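Long-range contact in sensor protein kinase WalK (Staphylococcus aureus, PDB 4YWZ), which is an essential membrane sensor histidine kinase of a two-component system, whose extracellular receptor domain probably detects signals at the cell surface: residues A[8-19]-A[136-147]. The protein carries 1 engineered substitution. Numbering follows the deposited sequence.
Sequences EKELLDNFKKNI and IESKINDVYNQL
Helix 8-19 and helix 141-147 run nearly antiparallel, at 156° with axes 10.0 Å apart at closest, Phe15 and Leu12 of the first meeting Ile140, Val143 and Tyr144. The Phe15 ring drops into the bend where strand 136-138 gives way to helix 141-147, an inverse gamma turn centred on Lys139. Its CG stands anti to the backbone N (chi1 180°), which carries the ring across to residues 138-143. Ile140 CA covers one face, 3.9 Å from the ring centroid, while Phe15 CZ comes within 3.4 Å of Ile140 N. Ser138 OG lies at the edge, in the ring plane, 3.5 Å from Phe15 CE1, its hydrogen bond going to Trp118 O. Both segments belong to the Cache-family receptor domain: the long N-terminal helix 7-37 packs here against the exit from strand 129-138, the middle strand of the antiparallel sheet, so the two chain termini come together. One turn back toward the N-terminus, Leu12 CD2 touches Val143 CG1 at 3.7 Å and sits over one face of the Tyr144 ring, a CH-pi contact. A water joins Lys16 NZ, 3.1 Å away, to Tyr144 OH, and Arg116 makes a cation-pi contact with the same tyrosine. At the Glu8 and Leu147 end, Glu8 lays its extended chain across Leu147, with Glu8 CG 3.4 Å from Leu147 CD1, and Leu11, whose CD1 meets Leu147 CD2, also packs on Tyr22 of the second subunit.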
loop_
_atom_site.group_PDB
_atom_site.type_symbol
_atom_site.label_atom_id
_atom_site.label_comp_id
_atom_site.label_asym_id
_atom_site.label_seq_id
_atom_site.Cartn_x
_atom_site.Cartn_y
_atom_site.Cartn_z
ATOM N N GLU A 8 -7.725 3.442 -11.764
ATOM C CA GLU A 8 -6.270 3.330 -12.030
ATOM C C GLU A 8 -5.524 4.567 -11.560
ATOM O O GLU A 8 -4.492 4.459 -10.831
ATOM C CB GLU A 8 -5.987 2.990 -13.522
ATOM C CG GLU A 8 -4.479 2.980 -13.773
ATOM C CD GLU A 8 -4.131 2.551 -15.187
ATOM O OE1 GLU A 8 -4.975 1.871 -15.796
ATOM O OE2 GLU A 8 -3.027 2.888 -15.637
ATOM N N LYS A 9 -6.013 5.763 -11.853
ATOM C CA LYS A 9 -5.304 6.979 -11.481
ATOM C C LYS A 9 -5.323 7.162 -9.984
ATOM O O LYS A 9 -4.332 7.568 -9.356
ATOM C CB LYS A 9 -5.952 8.181 -12.199
ATOM C CG LYS A 9 -5.420 9.523 -11.739
ATOM C CD LYS A 9 -6.355 10.655 -12.166
ATOM C CE LYS A 9 -6.078 11.927 -11.379
ATOM N NZ LYS A 9 -4.625 12.220 -11.499
ATOM N N GLU A 10 -6.444 6.792 -9.367
ATOM C CA GLU A 10 -6.589 6.907 -7.934
ATOM C C GLU A 10 -5.571 5.981 -7.190
ATOM O O GLU A 10 -4.935 6.422 -6.258
ATOM C CB GLU A 10 -7.987 6.495 -7.516
ATOM C CG GLU A 10 -9.052 7.573 -7.690
ATOM C CD GLU A 10 -10.477 6.992 -7.595
ATOM O OE1 GLU A 10 -10.693 5.774 -7.248
ATOM O OE2 GLU A 10 -11.416 7.804 -7.846
ATOM N N LEU A 11 -5.459 4.738 -7.619
ATOM C CA LEU A 11 -4.594 3.763 -6.976
ATOM C C LEU A 11 -3.144 4.154 -7.214
ATOM O O LEU A 11 -2.342 4.002 -6.286
ATOM C CB LEU A 11 -4.875 2.380 -7.435
ATOM C CG LEU A 11 -6.280 1.864 -7.068
ATOM C CD1 LEU A 11 -6.357 0.481 -7.645
ATOM C CD2 LEU A 11 -6.428 1.850 -5.564
ATOM N N LEU A 12 -2.816 4.610 -8.431
ATOM C CA LEU A 12 -1.405 5.027 -8.658
ATOM C C LEU A 12 -1.079 6.235 -7.831
ATOM O O LEU A 12 -0.009 6.295 -7.200
ATOM C CB LEU A 12 -1.199 5.275 -10.175
ATOM C CG LEU A 12 -1.297 3.981 -10.986
ATOM C CD1 LEU A 12 -1.412 4.323 -12.489
ATOM C CD2 LEU A 12 -0.131 3.064 -10.841
ATOM N N ASP A 13 -1.962 7.207 -7.771
ATOM C CA ASP A 13 -1.721 8.394 -6.931
ATOM C C ASP A 13 -1.602 8.047 -5.481
ATOM O O ASP A 13 -0.787 8.579 -4.821
ATOM C CB ASP A 13 -2.838 9.423 -7.071
ATOM C CG ASP A 13 -2.837 10.174 -8.403
ATOM O OD1 ASP A 13 -1.882 10.146 -9.190
ATOM O OD2 ASP A 13 -3.857 10.777 -8.650
ATOM N N ASN A 14 -2.394 7.093 -4.955
ATOM C CA ASN A 14 -2.306 6.739 -3.581
ATOM C C ASN A 14 -0.937 6.056 -3.296
ATOM O O ASN A 14 -0.245 6.314 -2.262
ATOM C CB ASN A 14 -3.385 5.696 -3.152
ATOM C CG ASN A 14 -4.778 6.155 -3.254
ATOM O OD1 ASN A 14 -5.068 7.332 -3.226
ATOM N ND2 ASN A 14 -5.717 5.154 -3.352
ATOM N N PHE A 15 -0.514 5.166 -4.230
ATOM C CA PHE A 15 0.784 4.483 -4.077
ATOM C C PHE A 15 1.934 5.533 -3.978
ATOM O O PHE A 15 2.769 5.417 -3.086
ATOM C CB PHE A 15 1.028 3.595 -5.282
ATOM C CG PHE A 15 2.329 2.844 -5.237
ATOM C CD1 PHE A 15 3.468 3.425 -5.728
ATOM C CD2 PHE A 15 2.404 1.538 -4.779
ATOM C CE1 PHE A 15 4.707 2.757 -5.699
ATOM C CE2 PHE A 15 3.589 0.874 -4.755
ATOM C CZ PHE A 15 4.754 1.498 -5.199
ATOM N N LYS A 16 1.933 6.498 -4.893
ATOM C CA LYS A 16 3.005 7.558 -4.984
ATOM C C LYS A 16 2.959 8.423 -3.736
ATOM O O LYS A 16 3.986 8.681 -3.096
ATOM C CB LYS A 16 2.852 8.373 -6.227
ATOM C CG LYS A 16 3.147 7.585 -7.493
ATOM C CD LYS A 16 2.821 8.440 -8.688
ATOM C CE LYS A 16 3.034 7.679 -9.932
ATOM N NZ LYS A 16 2.790 8.491 -11.155
ATOM N N LYS A 17 1.735 8.757 -3.299
ATOM C CA LYS A 17 1.583 9.649 -2.101
ATOM C C LYS A 17 2.135 8.999 -0.911
ATOM O O LYS A 17 2.896 9.566 -0.105
ATOM C CB LYS A 17 0.157 10.045 -1.883
ATOM C CG LYS A 17 -0.038 11.039 -0.735
ATOM C CD LYS A 17 -1.557 11.252 -0.543
ATOM C CE LYS A 17 -1.767 12.162 0.638
ATOM N NZ LYS A 17 -3.224 12.339 0.864
ATOM N N ASN A 18 1.855 7.717 -0.736
ATOM C CA ASN A 18 2.424 6.927 0.281
ATOM C C ASN A 18 3.994 6.844 0.376
ATOM O O ASN A 18 4.631 7.034 1.438
ATOM C CB ASN A 18 1.792 5.591 0.122
ATOM C CG ASN A 18 1.774 4.789 1.383
ATOM O OD1 ASN A 18 1.139 5.181 2.416
ATOM N ND2 ASN A 18 2.511 3.706 1.363
ATOM N N ILE A 19 4.621 6.545 -0.747
ATOM C CA ILE A 19 6.065 6.531 -0.881
ATOM C C ILE A 19 6.579 7.954 -0.494
ATOM O O ILE A 19 7.581 8.050 0.198
ATOM C CB ILE A 19 6.501 6.185 -2.286
ATOM C CG1 ILE A 19 6.172 4.722 -2.696
ATOM C CG2 ILE A 19 7.982 6.435 -2.481
ATOM C CD1 ILE A 19 6.628 3.678 -1.750
ATOM N N ILE A 136 14.940 6.336 -4.607
ATOM C CA ILE A 136 14.070 5.216 -4.248
ATOM C C ILE A 136 13.551 4.586 -5.526
ATOM O O ILE A 136 13.037 5.242 -6.409
ATOM C CB ILE A 136 12.921 5.653 -3.389
ATOM C CG1 ILE A 136 13.418 6.234 -2.097
ATOM C CG2 ILE A 136 11.961 4.489 -3.126
ATOM C CD1 ILE A 136 12.327 6.823 -1.255
ATOM N N GLU A 137 13.711 3.240 -5.611
ATOM C CA GLU A 137 12.980 2.378 -6.618
ATOM C C GLU A 137 11.839 1.711 -5.845
ATOM O O GLU A 137 12.065 1.044 -4.804
ATOM C CB GLU A 137 13.865 1.301 -7.249
ATOM C CG GLU A 137 14.928 1.870 -8.129
ATOM C CD GLU A 137 15.848 0.794 -8.809
ATOM O OE1 GLU A 137 15.563 -0.427 -8.624
ATOM O OE2 GLU A 137 16.878 1.255 -9.354
ATOM N N SER A 138 10.621 1.995 -6.302
ATOM C CA SER A 138 9.407 1.494 -5.645
ATOM C C SER A 138 8.646 0.615 -6.596
ATOM O O SER A 138 8.598 0.812 -7.824
ATOM C CB SER A 138 8.643 2.669 -5.059
ATOM O OG SER A 138 8.089 3.445 -6.040
ATOM N N LYS A 139 7.979 -0.376 -5.983
ATOM C CA LYS A 139 7.339 -1.476 -6.736
ATOM C C LYS A 139 5.946 -1.133 -7.206
ATOM O O LYS A 139 4.916 -1.821 -6.913
ATOM C CB LYS A 139 7.338 -2.694 -5.845
ATOM C CG LYS A 139 8.685 -3.233 -5.428
ATOM C CD LYS A 139 8.562 -4.401 -4.508
ATOM C CE LYS A 139 9.935 -4.844 -4.088
ATOM N NZ LYS A 139 10.000 -6.060 -3.205
ATOM N N ILE A 140 5.829 -0.111 -8.032
ATOM C CA ILE A 140 4.548 0.328 -8.559
ATOM C C ILE A 140 3.845 -0.754 -9.453
ATOM O O ILE A 140 2.627 -0.637 -9.657
ATOM C CB ILE A 140 4.655 1.667 -9.303
ATOM C CG1 ILE A 140 3.352 2.410 -9.308
ATOM C CG2 ILE A 140 5.262 1.510 -10.686
ATOM C CD1 ILE A 140 3.499 3.866 -9.588
ATOM N N ASN A 141 4.638 -1.727 -9.928
ATOM C CA ASN A 141 4.065 -2.783 -10.777
ATOM C C ASN A 141 3.111 -3.582 -9.967
ATOM O O ASN A 141 2.180 -4.171 -10.563
ATOM C CB ASN A 141 5.077 -3.704 -11.395
ATOM C CG ASN A 141 4.600 -4.180 -12.727
ATOM O OD1 ASN A 141 3.932 -3.443 -13.415
ATOM N ND2 ASN A 141 4.772 -5.459 -12.969
ATOM N N ASP A 142 3.182 -3.556 -8.626
ATOM C CA ASP A 142 2.175 -4.245 -7.871
ATOM C C ASP A 142 0.781 -3.651 -8.080
ATOM O O ASP A 142 -0.198 -4.431 -8.040
ATOM C CB ASP A 142 2.543 -4.289 -6.372
ATOM C CG ASP A 142 3.740 -5.273 -5.986
ATOM O OD1 ASP A 142 4.040 -6.288 -6.692
ATOM O OD2 ASP A 142 4.217 -5.037 -4.834
ATOM N N VAL A 143 0.631 -2.310 -8.303
ATOM C CA VAL A 143 -0.612 -1.624 -8.640
ATOM C C VAL A 143 -1.113 -2.098 -10.019
ATOM O O VAL A 143 -2.228 -2.555 -10.164
ATOM C CB VAL A 143 -0.503 -0.098 -8.592
ATOM C CG1 VAL A 143 -1.838 0.445 -8.920
ATOM C CG2 VAL A 143 0.042 0.304 -7.166
ATOM N N TYR A 144 -0.241 -2.008 -11.030
ATOM C CA TYR A 144 -0.615 -2.467 -12.370
ATOM C C TYR A 144 -1.012 -3.904 -12.414
ATOM O O TYR A 144 -2.019 -4.264 -13.072
ATOM C CB TYR A 144 0.539 -2.125 -13.327
ATOM C CG TYR A 144 0.785 -0.639 -13.573
ATOM C CD1 TYR A 144 -0.077 0.151 -14.361
ATOM C CD2 TYR A 144 1.875 -0.043 -13.078
ATOM C CE1 TYR A 144 0.239 1.494 -14.583
ATOM C CE2 TYR A 144 2.177 1.311 -13.324
ATOM C CZ TYR A 144 1.373 2.037 -14.070
ATOM O OH TYR A 144 1.696 3.351 -14.254
ATOM N N ASN A 145 -0.307 -4.740 -11.680
ATOM C CA ASN A 145 -0.601 -6.186 -11.612
ATOM C C ASN A 145 -1.987 -6.420 -11.006
ATOM O O ASN A 145 -2.777 -7.208 -11.482
ATOM C CB ASN A 145 0.410 -6.993 -10.855
ATOM C CG ASN A 145 1.744 -7.227 -11.618
ATOM O OD1 ASN A 145 1.777 -7.189 -12.842
ATOM N ND2 ASN A 145 2.792 -7.383 -10.875
ATOM N N GLN A 146 -2.276 -5.688 -9.937
ATOM C CA GLN A 146 -3.603 -5.872 -9.290
ATOM C C GLN A 146 -4.717 -5.358 -10.203
ATOM O O GLN A 146 -5.775 -5.975 -10.261
ATOM C CB GLN A 146 -3.563 -5.266 -7.924
ATOM C CG GLN A 146 -4.922 -5.471 -7.232
ATOM C CD GLN A 146 -5.402 -6.919 -7.026
ATOM O OE1 GLN A 146 -4.672 -7.913 -7.247
ATOM N NE2 GLN A 146 -6.702 -7.020 -6.569
ATOM N N LEU A 147 -4.515 -4.256 -10.894
ATOM C CA LEU A 147 -5.526 -3.704 -11.807
ATOM C C LEU A 147 -5.803 -4.728 -12.904
ATOM O O LEU A 147 -6.939 -4.971 -13.319
ATOM C CB LEU A 147 -5.052 -2.379 -12.368
ATOM C CG LEU A 147 -5.093 -1.175 -11.448
ATOM C CD1 LEU A 147 -4.381 0.006 -12.034
ATOM C CD2 LEU A 147 -6.566 -0.826 -11.325
HETATM O O HOH W 1 2.244 5.914 -12.796
#